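Local structure of methyltransferase domain-containing protein (7CLU) at residues P251-Y262 with Y310-F319; M265-T276 with P330-K338. The protein is an O-methyltransferase of the prodigiosin pathway that probably transfers a methyl group from S-adenosyl-L-methionine to a hydroxyl oxygen of its substrate. All coordinates share one frame; numbering follows the deposited sequence.

Overall arrangement
Both contacts belong to the C-terminal, Rossmann-like half of the methyltransferase and sit on the same side of the chain's centre, about 11 Å apart between centres. Interaction 2 lies in the sheet itself, where strands 270-275 and 332-337 are joined by regular backbone hydrogen bonds, with the Arg270-Glu337 salt bridge toward one end and an Arg331-Ser274 bond toward the other. Interaction 1 is a layer further out: helices 251-264 and 307-316 pack on one face of that sheet, mostly through apolar side chains, and its outer side, with Arg259 and Leu316, is exposed. The two layers touch where Phe314 rests on Ile334, Phe319 on Met265, and Tyr310 OH probably hydrogen-bonds Glu275, close to the predicted catalytic His247.

Interaction 1 of 2, residues P251-Y262 with Y310-F319; sequences PETQLTILRNIY and YLDRFRLAGF
Leu258 and Ala317 make the close-packed centre of this helix pair: Leu258 CB lies 3.6 Å from Ala317 CB. The small alanine lets the chains draw together, and the CA atoms of Arg259 and Ala317 are 4.8 Å apart. Leu258 CD1 settles against the backbone O and CB of Arg313, while CD2 meets Phe314 CE1 at 3.7 Å, side chain and ring crossing at about a right angle. Beneath them Phe271 of strand 270-275 touches Leu258, Phe314 and Phe319, joining this core to the sheet.

At the C-terminal end, Tyr262 swings its ring out with CG anti to the backbone N (chi1 180°). Its CD1 edge enters the face of Phe319 in a T-shaped pair, centroids 5.1 Å apart and planes at 88°. One face of the tyrosine ring takes the CA of Gly318 in a CH-pi contact, almost over the centre. Gly318 closes the helix with a Schellman motif, and a water bridges its O to Tyr262 OH.

Toward the outside the packing thins: exposed Arg259 lays its aliphatic part on Ala317, and Leu255 CD1 reaches Leu316 CB at 3.9 Å. The other end is polar and water-bridged, but Gln254 and Tyr310 are buried. Arg313, extended from CG to NE, packs its aliphatic part on Leu255 and Leu258 and offers one guanidinium face to CB and CG of Pro251, which also packs on Arg52 of the second subunit. Its NH1 gives Gln254 OE1 a weak bond of 2.9 Å, the amide and guanidinium planes nearly perpendicular, and also bonds Ser305. Gln254 NE2 binds Tyr249 O and a water shared with Tyr310 OH.

The pairing is thus mainly apolar and aromatic; the bent, weak Arg313-Gln254 bond is probably backed by Ser305, Tyr249 and water.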
loop_
_atom_site.group_PDB
_atom_site.type_symbol
_atom_site.label_atom_id
_atom_site.label_comp_id
_atom_site.label_asym_id
_atom_site.label_seq_id
_atom_site.Cartn_x
_atom_site.Cartn_y
_atom_site.Cartn_z
ATOM N N PRO A 251 -11.430 14.147 -20.007
ATOM C CA PRO A 251 -10.999 15.116 -21.034
ATOM C C PRO A 251 -12.117 15.970 -21.610
ATOM O O PRO A 251 -11.916 17.177 -21.822
ATOM C CB PRO A 251 -10.375 14.207 -22.101
ATOM C CG PRO A 251 -9.826 13.061 -21.308
ATOM C CD PRO A 251 -10.819 12.821 -20.201
ATOM N N GLU A 252 -13.287 15.373 -21.878
ATOM C CA GLU A 252 -14.404 16.142 -22.418
ATOM C C GLU A 252 -14.845 17.226 -21.443
ATOM O O GLU A 252 -15.165 18.348 -21.853
ATOM C CB GLU A 252 -15.573 15.203 -22.761
ATOM C CG GLU A 252 -15.155 13.868 -23.400
ATOM C CD GLU A 252 -14.570 12.860 -22.392
ATOM O OE1 GLU A 252 -15.253 12.544 -21.401
ATOM O OE2 GLU A 252 -13.429 12.387 -22.591
ATOM N N THR A 253 -14.853 16.919 -20.144
ATOM C CA THR A 253 -15.134 17.948 -19.147
ATOM C C THR A 253 -13.990 18.949 -19.056
ATOM O O THR A 253 -14.213 20.153 -18.852
ATOM C CB THR A 253 -15.382 17.289 -17.793
ATOM O OG1 THR A 253 -16.479 16.370 -17.918
ATOM C CG2 THR A 253 -15.680 18.337 -16.706
ATOM N N GLN A 254 -12.752 18.472 -19.186
ATOM C CA GLN A 254 -11.628 19.400 -19.217
ATOM C C GLN A 254 -11.815 20.423 -20.330
ATOM O O GLN A 254 -11.572 21.622 -20.137
ATOM C CB GLN A 254 -10.318 18.641 -19.406
ATOM C CG GLN A 254 -9.982 17.664 -18.294
ATOM C CD GLN A 254 -8.600 17.083 -18.474
ATOM O OE1 GLN A 254 -7.736 17.695 -19.118
ATOM N NE2 GLN A 254 -8.369 15.893 -17.902
ATOM N N LEU A 255 -12.277 19.963 -21.490
ATOM C CA LEU A 255 -12.532 20.864 -22.608
ATOM C C LEU A 255 -13.582 21.909 -22.243
ATOM O O LEU A 255 -13.442 23.089 -22.588
ATOM C CB LEU A 255 -12.975 20.049 -23.821
ATOM C CG LEU A 255 -12.398 20.331 -25.196
ATOM C CD1 LEU A 255 -10.876 20.172 -25.167
ATOM C CD2 LEU A 255 -13.026 19.389 -26.211
ATOM N N THR A 256 -14.637 21.492 -21.537
ATOM C CA THR A 256 -15.689 22.428 -21.147
ATOM C C THR A 256 -15.148 23.496 -20.203
ATOM O O THR A 256 -15.398 24.695 -20.386
ATOM C CB THR A 256 -16.848 21.675 -20.492
ATOM O OG1 THR A 256 -17.474 20.820 -21.458
ATOM C CG2 THR A 256 -17.850 22.651 -19.933
ATOM N N ILE A 257 -14.404 23.068 -19.177
ATOM C CA ILE A 257 -13.768 24.004 -18.250
ATOM C C ILE A 257 -12.887 24.991 -19.007
ATOM O O ILE A 257 -12.937 26.206 -18.772
ATOM C CB ILE A 257 -12.949 23.229 -17.201
ATOM C CG1 ILE A 257 -13.870 22.498 -16.219
ATOM C CG2 ILE A 257 -12.018 24.161 -16.492
ATOM C CD1 ILE A 257 -13.237 21.274 -15.585
ATOM N N LEU A 258 -12.053 24.479 -19.917
ATOM C CA LEU A 258 -11.089 25.324 -20.607
ATOM C C LEU A 258 -11.788 26.286 -21.560
ATOM O O LEU A 258 -11.393 27.454 -21.678
ATOM C CB LEU A 258 -10.089 24.465 -21.371
ATOM C CG LEU A 258 -9.031 23.646 -20.608
ATOM C CD1 LEU A 258 -8.364 22.697 -21.582
ATOM C CD2 LEU A 258 -7.998 24.568 -19.955
ATOM N N ARG A 259 -12.817 25.804 -22.257
ATOM C CA ARG A 259 -13.621 26.687 -23.091
ATOM C C ARG A 259 -14.349 27.717 -22.238
ATOM O O ARG A 259 -14.474 28.882 -22.628
ATOM C CB ARG A 259 -14.608 25.860 -23.922
ATOM C CG ARG A 259 -13.965 25.115 -25.091
ATOM C CD ARG A 259 -14.992 24.751 -26.172
ATOM N NE ARG A 259 -15.886 23.692 -25.726
ATOM C CZ ARG A 259 -15.799 22.427 -26.128
ATOM N NH1 ARG A 259 -14.857 22.080 -26.997
ATOM N NH2 ARG A 259 -16.656 21.513 -25.669
ATOM N N ASN A 260 -14.819 27.312 -21.054
ATOM C CA ASN A 260 -15.508 28.256 -20.176
ATOM C C ASN A 260 -14.578 29.376 -19.734
ATOM O O ASN A 260 -14.971 30.550 -19.718
ATOM C CB ASN A 260 -16.084 27.529 -18.955
ATOM C CG ASN A 260 -17.387 26.804 -19.260
ATOM O OD1 ASN A 260 -17.979 26.996 -20.322
ATOM N ND2 ASN A 260 -17.836 25.967 -18.327
ATOM N N ILE A 261 -13.343 29.030 -19.353
ATOM C CA ILE A 261 -12.369 30.051 -18.973
ATOM C C ILE A 261 -11.979 30.903 -20.173
ATOM O O ILE A 261 -11.874 32.128 -20.068
ATOM C CB ILE A 261 -11.134 29.401 -18.331
ATOM C CG1 ILE A 261 -11.525 28.748 -16.997
ATOM C CG2 ILE A 261 -10.042 30.448 -18.159
ATOM C CD1 ILE A 261 -10.408 27.958 -16.340
ATOM N N TYR A 262 -11.739 30.270 -21.325
ATOM C CA TYR A 262 -11.371 31.020 -22.522
ATOM C C TYR A 262 -12.417 32.073 -22.855
ATOM O O TYR A 262 -12.074 33.225 -23.152
ATOM C CB TYR A 262 -11.192 30.070 -23.703
ATOM C CG TYR A 262 -10.814 30.779 -24.977
ATOM C CD1 TYR A 262 -9.485 31.068 -25.257
ATOM C CD2 TYR A 262 -11.786 31.181 -25.899
ATOM C CE1 TYR A 262 -9.120 31.725 -26.416
ATOM C CE2 TYR A 262 -11.430 31.847 -27.064
ATOM C CZ TYR A 262 -10.092 32.114 -27.316
ATOM O OH TYR A 262 -9.713 32.769 -28.467
ATOM N N TYR A 310 -2.397 17.818 -23.007
ATOM C CA TYR A 310 -2.890 19.083 -22.471
ATOM C C TYR A 310 -2.778 20.198 -23.506
ATOM O O TYR A 310 -3.690 21.025 -23.637
ATOM C CB TYR A 310 -2.129 19.454 -21.198
ATOM C CG TYR A 310 -2.533 18.672 -19.956
ATOM C CD1 TYR A 310 -3.866 18.557 -19.572
ATOM C CD2 TYR A 310 -1.558 18.077 -19.142
ATOM C CE1 TYR A 310 -4.234 17.831 -18.414
ATOM C CE2 TYR A 310 -1.904 17.376 -17.989
ATOM C CZ TYR A 310 -3.235 17.263 -17.631
ATOM O OH TYR A 310 -3.547 16.560 -16.496
ATOM N N LEU A 311 -1.670 20.241 -24.249
ATOM C CA LEU A 311 -1.545 21.229 -25.317
ATOM C C LEU A 311 -2.693 21.103 -26.307
ATOM O O LEU A 311 -3.306 22.109 -26.684
ATOM C CB LEU A 311 -0.206 21.075 -26.035
ATOM C CG LEU A 311 1.043 21.477 -25.253
ATOM C CD1 LEU A 311 2.309 21.274 -26.076
ATOM C CD2 LEU A 311 0.932 22.916 -24.782
ATOM N N ASP A 312 -3.014 19.864 -26.715
ATOM C CA ASP A 312 -4.104 19.641 -27.659
ATOM C C ASP A 312 -5.419 20.179 -27.116
ATOM O O ASP A 312 -6.205 20.783 -27.859
ATOM C CB ASP A 312 -4.238 18.148 -27.973
ATOM C CG ASP A 312 -3.040 17.587 -28.727
ATOM O OD1 ASP A 312 -2.275 18.374 -29.326
ATOM O OD2 ASP A 312 -2.861 16.347 -28.719
ATOM N N ARG A 313 -5.676 19.976 -25.820
ATOM C CA ARG A 313 -6.925 20.450 -25.235
ATOM C C ARG A 313 -6.952 21.968 -25.133
ATOM O O ARG A 313 -8.008 22.583 -25.327
ATOM C CB ARG A 313 -7.150 19.803 -23.863
ATOM C CG ARG A 313 -7.544 18.357 -23.981
ATOM C CD ARG A 313 -7.739 17.625 -22.651
ATOM N NE ARG A 313 -7.530 16.200 -22.895
ATOM C CZ ARG A 313 -6.896 15.390 -22.067
ATOM N NH1 ARG A 313 -6.426 15.861 -20.916
ATOM N NH2 ARG A 313 -6.736 14.114 -22.387
ATOM N N PHE A 314 -5.810 22.593 -24.821
ATOM C CA PHE A 314 -5.744 24.051 -24.847
ATOM C C PHE A 314 -6.135 24.587 -26.225
ATOM O O PHE A 314 -6.986 25.479 -26.341
ATOM C CB PHE A 314 -4.339 24.531 -24.462
ATOM C CG PHE A 314 -4.176 24.847 -22.995
ATOM C CD1 PHE A 314 -4.554 23.924 -22.020
ATOM C CD2 PHE A 314 -3.645 26.065 -22.590
ATOM C CE1 PHE A 314 -4.392 24.213 -20.660
ATOM C CE2 PHE A 314 -3.477 26.370 -21.240
ATOM C CZ PHE A 314 -3.845 25.445 -20.266
ATOM N N ARG A 315 -5.535 24.035 -27.284
ATOM C CA ARG A 315 -5.815 24.520 -28.633
ATOM C C ARG A 315 -7.275 24.294 -29.001
ATOM O O ARG A 315 -7.951 25.213 -29.482
ATOM C CB ARG A 315 -4.884 23.845 -29.641
ATOM C CG ARG A 315 -3.422 23.977 -29.262
ATOM C CD ARG A 315 -2.479 23.374 -30.287
ATOM N NE ARG A 315 -1.209 24.087 -30.255
ATOM C CZ ARG A 315 -0.022 23.528 -30.042
ATOM N NH1 ARG A 315 0.088 22.214 -29.855
ATOM N NH2 ARG A 315 1.063 24.296 -30.020
ATOM N N LEU A 316 -7.786 23.079 -28.753
ATOM C CA LEU A 316 -9.187 22.775 -29.039
ATOM C C LEU A 316 -10.132 23.727 -28.318
ATOM O O LEU A 316 -11.236 23.998 -28.808
ATOM C CB LEU A 316 -9.508 21.330 -28.640
ATOM C CG LEU A 316 -9.404 20.241 -29.702
ATOM C CD1 LEU A 316 -9.995 18.936 -29.171
ATOM C CD2 LEU A 316 -10.106 20.668 -30.989
ATOM N N ALA A 317 -9.722 24.238 -27.156
ATOM C CA ALA A 317 -10.529 25.182 -26.401
ATOM C C ALA A 317 -10.374 26.613 -26.888
ATOM O O ALA A 317 -11.054 27.499 -26.359
ATOM C CB ALA A 317 -10.184 25.101 -24.907
ATOM N N GLY A 318 -9.494 26.867 -27.861
ATOM C CA GLY A 318 -9.388 28.172 -28.483
ATOM C C GLY A 318 -8.130 28.946 -28.162
ATOM O O GLY A 318 -7.930 30.029 -28.728
ATOM N N PHE A 319 -7.272 28.433 -27.284
ATOM C CA PHE A 319 -6.084 29.165 -26.877
ATOM C C PHE A 319 -5.050 29.199 -27.990
ATOM O O PHE A 319 -4.873 28.226 -28.728
ATOM C CB PHE A 319 -5.468 28.527 -25.633
ATOM C CG PHE A 319 -6.266 28.752 -24.400
ATOM C CD1 PHE A 319 -6.291 29.998 -23.811
ATOM C CD2 PHE A 319 -7.020 27.725 -23.848
ATOM C CE1 PHE A 319 -7.032 30.217 -22.676
ATOM C CE2 PHE A 319 -7.767 27.936 -22.714
ATOM C CZ PHE A 319 -7.772 29.189 -22.125
HETATM O O HOH W 1 -5.650 14.801 -17.396
HETATM O O HOH W 2 -6.737 32.283 -29.166
#

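Interaction 2 of 2, residues M265-T276 with P330-K338; sequences MPAGGRFIASET and PRTLIVGEK
Arg270 leaves the strand with CG anti to the backbone N (chi1 -176°) and bends at chi3 (-76°), while Glu337 turns at chi2, and the two side chains run side by side. Arg270 NE meets Glu337 OE2 at 2.9 Å in a salt bridge; OE2 accepts with its anti lone pair and lies 25° out of the arginine's guanidinium plane, and NH2 adds a weak second bond. Arg323 also grips OE2, and Asn321 holds OE1, fixing the carboxylate.

At the far end Arg331 stretches out from CG to NE and brings NH1 to Ser274 OG at 3.0 Å, with the hydroxyl oxygen in the guanidinium plane. His241 bonds the same hydroxyl, and Phe156 makes a cation-pi contact with the arginine, which belongs to the S-adenosyl-L-homocysteine site.

The backbones pair antiparallel between these ends. Phe271 with Gly336, Ala273 with Ile334 and Glu275 with Thr332 are hydrogen-bonded pairs, with Thr332 N to Glu275 O at 2.7 Å. On the face of Ile272, its CG1 meets Val335 CG2 at 3.9 Å and CG2 lies against Leu333 CB.

Lys338 runs out straight past the Pro266-Gly269 type II turn, sliding along Met265 CB, to bond Met265 O through NZ at 3.0 Å. Tyr262 supplies a second carbonyl for that ammonium and a ring for a cation-pi contact.

Strand 270-275 runs parallel to 239-243 on its other edge, and 332-337 is antiparallel to both its neighbours: the 3-2-1-4-5-7-6 order with reversed strand 7 is the signature of the class I SAM-dependent methyltransferase fold.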
loop_
_atom_site.group_PDB
_atom_site.type_symbol
_atom_site.label_atom_id
_atom_site.label_comp_id
_atom_site.label_asym_id
_atom_site.label_seq_id
_atom_site.Cartn_x
_atom_site.Cartn_y
_atom_site.Cartn_z
ATOM N N MET A 265 -12.209 35.053 -20.376
ATOM C CA MET A 265 -10.951 35.771 -20.241
ATOM C C MET A 265 -10.989 37.090 -21.006
ATOM O O MET A 265 -11.712 37.218 -21.993
ATOM C CB MET A 265 -9.795 34.941 -20.783
ATOM C CG MET A 265 -9.243 33.926 -19.817
ATOM S SD MET A 265 -8.218 32.751 -20.711
ATOM C CE MET A 265 -6.915 33.840 -21.298
ATOM N N PRO A 266 -10.186 38.068 -20.597
ATOM C CA PRO A 266 -10.037 39.274 -21.417
ATOM C C PRO A 266 -9.289 38.954 -22.699
ATOM O O PRO A 266 -8.520 37.991 -22.776
ATOM C CB PRO A 266 -9.229 40.219 -20.523
ATOM C CG PRO A 266 -8.392 39.294 -19.671
ATOM C CD PRO A 266 -9.298 38.092 -19.415
ATOM N N ALA A 267 -9.535 39.767 -23.722
ATOM C CA ALA A 267 -8.783 39.626 -24.957
ATOM C C ALA A 267 -7.305 39.858 -24.679
ATOM O O ALA A 267 -6.936 40.733 -23.891
ATOM C CB ALA A 267 -9.292 40.608 -26.015
ATOM N N GLY A 268 -6.457 39.051 -25.314
ATOM C CA GLY A 268 -5.039 39.121 -25.038
ATOM C C GLY A 268 -4.618 38.567 -23.696
ATOM O O GLY A 268 -3.430 38.646 -23.360
ATOM N N GLY A 269 -5.550 38.011 -22.915
ATOM C CA GLY A 269 -5.203 37.497 -21.608
ATOM C C GLY A 269 -4.414 36.205 -21.698
ATOM O O GLY A 269 -4.377 35.534 -22.731
ATOM N N ARG A 270 -3.775 35.851 -20.582
ATOM C CA ARG A 270 -3.007 34.619 -20.467
ATOM C C ARG A 270 -3.661 33.685 -19.451
ATOM O O ARG A 270 -4.178 34.135 -18.423
ATOM C CB ARG A 270 -1.568 34.910 -20.040
ATOM C CG ARG A 270 -0.665 33.685 -19.983
ATOM C CD ARG A 270 0.796 34.092 -19.795
ATOM N NE ARG A 270 1.354 34.605 -21.040
ATOM C CZ ARG A 270 2.546 35.181 -21.166
ATOM N NH1 ARG A 270 3.342 35.339 -20.105
ATOM N NH2 ARG A 270 2.940 35.604 -22.363
ATOM N N PHE A 271 -3.638 32.389 -19.743
ATOM C CA PHE A 271 -4.163 31.386 -18.826
ATOM C C PHE A 271 -3.106 30.316 -18.596
ATOM O O PHE A 271 -2.427 29.884 -19.532
ATOM C CB PHE A 271 -5.458 30.752 -19.342
ATOM C CG PHE A 271 -5.885 29.539 -18.554
ATOM C CD1 PHE A 271 -6.382 29.669 -17.267
ATOM C CD2 PHE A 271 -5.762 28.269 -19.090
ATOM C CE1 PHE A 271 -6.756 28.557 -16.532
ATOM C CE2 PHE A 271 -6.130 27.162 -18.359
ATOM C CZ PHE A 271 -6.623 27.314 -17.077
ATOM N N ILE A 272 -2.948 29.911 -17.343
ATOM C CA ILE A 272 -2.000 28.877 -16.976
ATOM C C ILE A 272 -2.728 27.823 -16.151
ATOM O O ILE A 272 -3.385 28.155 -15.163
ATOM C CB ILE A 272 -0.822 29.432 -16.159
ATOM C CG1 ILE A 272 -0.100 30.575 -16.894
ATOM C CG2 ILE A 272 0.102 28.292 -15.789
ATOM C CD1 ILE A 272 1.134 31.139 -16.120
ATOM N N ALA A 273 -2.595 26.564 -16.535
ATOM C CA ALA A 273 -2.983 25.449 -15.680
ATOM C C ALA A 273 -1.714 24.783 -15.175
ATOM O O ALA A 273 -0.841 24.457 -15.980
ATOM C CB ALA A 273 -3.823 24.431 -16.445
ATOM N N SER A 274 -1.609 24.571 -13.865
ATOM C CA SER A 274 -0.505 23.792 -13.318
ATOM C C SER A 274 -0.981 22.349 -13.152
ATOM O O SER A 274 -2.034 22.110 -12.563
ATOM C CB SER A 274 0.005 24.357 -11.985
ATOM O OG SER A 274 -1.017 24.659 -11.053
ATOM N N GLU A 275 -0.238 21.407 -13.735
ATOM C CA GLU A 275 -0.584 19.992 -13.659
ATOM C C GLU A 275 0.697 19.198 -13.460
ATOM O O GLU A 275 1.806 19.752 -13.482
ATOM C CB GLU A 275 -1.328 19.489 -14.916
ATOM C CG GLU A 275 -2.635 20.204 -15.234
ATOM C CD GLU A 275 -3.790 19.677 -14.413
ATOM O OE1 GLU A 275 -3.878 18.438 -14.238
ATOM O OE2 GLU A 275 -4.604 20.504 -13.941
ATOM N N THR A 276 0.528 17.887 -13.249
ATOM C CA THR A 276 1.635 16.930 -13.146
ATOM C C THR A 276 1.473 15.938 -14.293
ATOM O O THR A 276 0.924 14.847 -14.105
ATOM C CB THR A 276 1.646 16.187 -11.805
ATOM O OG1 THR A 276 0.400 15.479 -11.626
ATOM C CG2 THR A 276 1.871 17.157 -10.650
ATOM N N PRO A 330 7.019 20.175 -8.343
ATOM C CA PRO A 330 6.462 18.982 -8.989
ATOM C C PRO A 330 5.463 19.279 -10.101
ATOM O O PRO A 330 5.074 18.342 -10.814
ATOM C CB PRO A 330 5.785 18.245 -7.825
ATOM C CG PRO A 330 5.373 19.328 -6.883
ATOM C CD PRO A 330 6.405 20.443 -7.030
ATOM N N ARG A 331 5.028 20.524 -10.277
ATOM C CA ARG A 331 4.050 20.813 -11.320
ATOM C C ARG A 331 4.733 21.328 -12.585
ATOM O O ARG A 331 5.882 21.772 -12.572
ATOM C CB ARG A 331 3.002 21.830 -10.843
ATOM C CG ARG A 331 2.158 21.331 -9.689
ATOM C CD ARG A 331 0.930 22.172 -9.444
ATOM N NE ARG A 331 0.408 21.940 -8.105
ATOM C CZ ARG A 331 -0.658 22.539 -7.597
ATOM N NH1 ARG A 331 -1.337 23.425 -8.322
ATOM N NH2 ARG A 331 -1.027 22.268 -6.352
ATOM N N THR A 332 3.995 21.240 -13.686
ATOM C CA THR A 332 4.369 21.760 -14.988
ATOM C C THR A 332 3.296 22.758 -15.417
ATOM O O THR A 332 2.106 22.529 -15.200
ATOM C CB THR A 332 4.482 20.607 -15.995
ATOM O OG1 THR A 332 5.483 19.691 -15.539
ATOM C CG2 THR A 332 4.851 21.106 -17.360
ATOM N N LEU A 333 3.709 23.869 -16.011
ATOM C CA LEU A 333 2.765 24.907 -16.412
ATOM C C LEU A 333 2.344 24.681 -17.859
ATOM O O LEU A 333 3.192 24.504 -18.744
ATOM C CB LEU A 333 3.377 26.308 -16.247
ATOM C CG LEU A 333 3.849 26.765 -14.866
ATOM C CD1 LEU A 333 4.216 28.240 -14.896
ATOM C CD2 LEU A 333 2.836 26.474 -13.739
ATOM N N ILE A 334 1.039 24.658 -18.097
ATOM C CA ILE A 334 0.498 24.670 -19.446
ATOM C C ILE A 334 -0.102 26.054 -19.656
ATOM O O ILE A 334 -0.924 26.505 -18.854
ATOM C CB ILE A 334 -0.520 23.540 -19.668
ATOM C CG1 ILE A 334 0.147 22.193 -19.357
ATOM C CG2 ILE A 334 -0.954 23.519 -21.091
ATOM C CD1 ILE A 334 -0.552 21.387 -18.280
ATOM N N VAL A 335 0.366 26.753 -20.695
ATOM C CA VAL A 335 0.160 28.188 -20.856
ATOM C C VAL A 335 -0.428 28.454 -22.235
ATOM O O VAL A 335 -0.003 27.847 -23.225
ATOM C CB VAL A 335 1.489 28.961 -20.696
ATOM C CG1 VAL A 335 1.275 30.468 -20.825
ATOM C CG2 VAL A 335 2.171 28.589 -19.382
ATOM N N GLY A 336 -1.381 29.381 -22.303
ATOM C CA GLY A 336 -1.950 29.787 -23.578
ATOM C C GLY A 336 -2.529 31.182 -23.480
ATOM O O GLY A 336 -2.769 31.702 -22.384
ATOM N N GLU A 337 -2.749 31.792 -24.646
ATOM C CA GLU A 337 -3.277 33.147 -24.714
ATOM C C GLU A 337 -4.576 33.191 -25.512
ATOM O O GLU A 337 -4.861 32.325 -26.349
ATOM C CB GLU A 337 -2.263 34.123 -25.334
ATOM C CG GLU A 337 -1.148 34.541 -24.396
ATOM C CD GLU A 337 0.105 33.740 -24.621
ATOM O OE1 GLU A 337 0.310 33.290 -25.772
ATOM O OE2 GLU A 337 0.883 33.565 -23.657
ATOM N N LYS A 338 -5.354 34.234 -25.235
ATOM C CA LYS A 338 -6.647 34.455 -25.865
ATOM C C LYS A 338 -6.474 35.532 -26.931
ATOM O O LYS A 338 -6.182 36.693 -26.613
ATOM C CB LYS A 338 -7.698 34.866 -24.833
ATOM C CG LYS A 338 -9.010 35.315 -25.460
ATOM C CD LYS A 338 -10.167 35.372 -24.474
ATOM C CE LYS A 338 -11.485 35.535 -25.245
ATOM N NZ LYS A 338 -12.691 35.722 -24.394
#